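Local coordinates for DREP2 (Drosophila melanogaster, PDB 4D2K), which probably takes part in apoptotic DNA fragmentation, with its CIDE domain, the part crystallised here, belonging to a family that forms higher-order assemblies, at residues E32-G37 with E47-V52. Residues are numbered along the deposited sequence; the frame is centred on the assembly and turned at random.
Sequences ELLVRG and EPVRVV
Leu33 and Leu34 meet Val49 and Val51 through methyl groups alone; no ring, amide or charged plane takes part, so the contact has no stacked face or edge. The pivotal atom is Leu34 CD2, which reaches both valines, whose side chains leave the same side of the strand toward the helix, 3.8 Å from Val49 CG2 and 3.7 Å from Val51 CG2. With CG beside the backbone N (chi1 -66°), Leu34 bends its branch from the flank of the helix to the strand, running past Val49 in the opposite direction. Val51 divides its fork: CG2 receives Leu34, while CG1 lies more loosely against Leu33, 4.2 Å from its CD2. The axes of segments 32-37 and 49-52 cross at 109° and come within 10.0 Å. Leu75 of the neighbouring strand 74-79 touches both Leu33 and Val51. Arg50 leaves from the other side of the strand, where its NH2 hydrogen-bonds the backbone O of Glu82. The contact forms part of the helix-on-sheet packing of the ubiquitin-like CIDE-N fold. Between the two segments it rests on dispersion, buried at Leu33 and Val51 and partly open at Leu34 and Val49; the directional tie lies alongside, from Lys38 NZ to Glu47 O.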
loop_
_atom_site.group_PDB
_atom_site.type_symbol
_atom_site.label_atom_id
_atom_site.label_comp_id
_atom_site.label_asym_id
_atom_site.label_seq_id
_atom_site.Cartn_x
_atom_site.Cartn_y
_atom_site.Cartn_z
ATOM N N GLU A 32 9.763 -2.748 1.314
ATOM C CA GLU A 32 9.475 -2.312 2.665
ATOM C C GLU A 32 8.023 -1.817 2.747
ATOM O O GLU A 32 7.358 -1.985 3.776
ATOM C CB GLU A 32 10.495 -1.240 3.079
ATOM C CG GLU A 32 10.511 -0.836 4.539
ATOM C CD GLU A 32 11.506 0.294 4.793
ATOM O OE1 GLU A 32 12.578 0.292 4.142
ATOM O OE2 GLU A 32 11.207 1.196 5.607
ATOM N N LEU A 33 7.524 -1.220 1.665
ATOM C CA LEU A 33 6.107 -0.869 1.627
ATOM C C LEU A 33 5.252 -2.107 1.860
ATOM O O LEU A 33 4.343 -2.067 2.685
ATOM C CB LEU A 33 5.727 -0.190 0.306
ATOM C CG LEU A 33 4.214 -0.045 0.097
ATOM C CD1 LEU A 33 3.574 0.753 1.214
ATOM C CD2 LEU A 33 3.958 0.664 -1.213
ATOM N N LEU A 34 5.574 -3.213 1.182
ATOM C CA LEU A 34 4.835 -4.468 1.382
ATOM C C LEU A 34 4.958 -5.023 2.807
ATOM O O LEU A 34 3.960 -5.395 3.428
ATOM C CB LEU A 34 5.305 -5.535 0.385
ATOM C CG LEU A 34 5.042 -5.307 -1.105
ATOM C CD1 LEU A 34 5.634 -6.423 -1.953
ATOM C CD2 LEU A 34 3.557 -5.221 -1.343
ATOM N N VAL A 35 6.181 -5.105 3.320
ATOM C CA VAL A 35 6.375 -5.604 4.676
ATOM C C VAL A 35 5.577 -4.802 5.726
ATOM O O VAL A 35 4.845 -5.399 6.521
ATOM C CB VAL A 35 7.864 -5.614 5.060
ATOM C CG1 VAL A 35 8.011 -5.851 6.552
ATOM C CG2 VAL A 35 8.620 -6.683 4.242
ATOM N N ARG A 36 5.727 -3.468 5.739
ATOM C CA ARG A 36 5.086 -2.644 6.777
ATOM C C ARG A 36 3.581 -2.551 6.532
ATOM O O ARG A 36 2.793 -2.431 7.464
ATOM C CB ARG A 36 5.663 -1.218 6.814
ATOM C CG ARG A 36 7.122 -1.161 7.180
ATOM C CD ARG A 36 7.446 -2.160 8.256
ATOM N NE ARG A 36 8.888 -2.343 8.310
ATOM C CZ ARG A 36 9.480 -3.414 8.820
ATOM N NH1 ARG A 36 8.739 -4.396 9.309
ATOM N NH2 ARG A 36 10.807 -3.512 8.821
ATOM N N GLY A 37 3.184 -2.575 5.267
ATOM C CA GLY A 37 1.769 -2.528 4.950
ATOM C C GLY A 37 1.097 -3.776 5.475
ATOM O O GLY A 37 0.085 -3.692 6.183
ATOM N N GLU A 47 1.956 -13.922 3.187
ATOM C CA GLU A 47 0.805 -13.880 2.283
ATOM C C GLU A 47 0.963 -12.839 1.188
ATOM O O GLU A 47 1.351 -11.703 1.462
ATOM C CB GLU A 47 -0.469 -13.604 3.075
ATOM C CG GLU A 47 -1.709 -13.479 2.214
ATOM C CD GLU A 47 -2.948 -13.132 3.005
ATOM O OE1 GLU A 47 -2.989 -13.440 4.216
ATOM O OE2 GLU A 47 -3.878 -12.536 2.420
ATOM N N PRO A 48 0.632 -13.213 -0.061
ATOM C CA PRO A 48 0.808 -12.205 -1.105
ATOM C C PRO A 48 -0.353 -11.231 -1.164
ATOM O O PRO A 48 -1.504 -11.543 -0.806
ATOM C CB PRO A 48 0.892 -13.039 -2.390
ATOM C CG PRO A 48 0.458 -14.478 -1.984
ATOM C CD PRO A 48 -0.037 -14.417 -0.578
ATOM N N VAL A 49 -0.022 -10.030 -1.619
ATOM C CA VAL A 49 -0.953 -8.915 -1.619
ATOM C C VAL A 49 -0.702 -8.091 -2.869
ATOM O O VAL A 49 0.324 -8.237 -3.552
ATOM C CB VAL A 49 -0.799 -8.000 -0.350
ATOM C CG1 VAL A 49 -1.062 -8.779 0.929
ATOM C CG2 VAL A 49 0.597 -7.378 -0.294
ATOM N N ARG A 50 -1.636 -7.209 -3.160
ATOM C CA ARG A 50 -1.440 -6.234 -4.200
ATOM C C ARG A 50 -1.571 -4.834 -3.581
ATOM O O ARG A 50 -2.279 -4.646 -2.605
ATOM C CB ARG A 50 -2.452 -6.496 -5.313
ATOM C CG ARG A 50 -2.095 -7.734 -6.130
ATOM C CD ARG A 50 -3.278 -8.303 -6.895
ATOM N NE ARG A 50 -4.382 -8.636 -5.998
ATOM C CZ ARG A 50 -5.554 -8.008 -5.985
ATOM N NH1 ARG A 50 -5.791 -7.022 -6.847
ATOM N NH2 ARG A 50 -6.496 -8.380 -5.124
ATOM N N VAL A 51 -0.868 -3.858 -4.130
ATOM C CA VAL A 51 -0.984 -2.493 -3.633
ATOM C C VAL A 51 -1.509 -1.620 -4.757
ATOM O O VAL A 51 -0.998 -1.678 -5.868
ATOM C CB VAL A 51 0.367 -1.958 -3.109
ATOM C CG1 VAL A 51 0.233 -0.504 -2.699
ATOM C CG2 VAL A 51 0.848 -2.809 -1.929
ATOM N N VAL A 52 -2.538 -0.830 -4.496
ATOM C CA VAL A 52 -3.061 0.006 -5.558
ATOM C C VAL A 52 -3.259 1.418 -5.056
ATOM O O VAL A 52 -3.369 1.642 -3.857
ATOM C CB VAL A 52 -4.427 -0.533 -6.128
ATOM C CG1 VAL A 52 -4.278 -1.936 -6.698
ATOM C CG2 VAL A 52 -5.522 -0.499 -5.055
#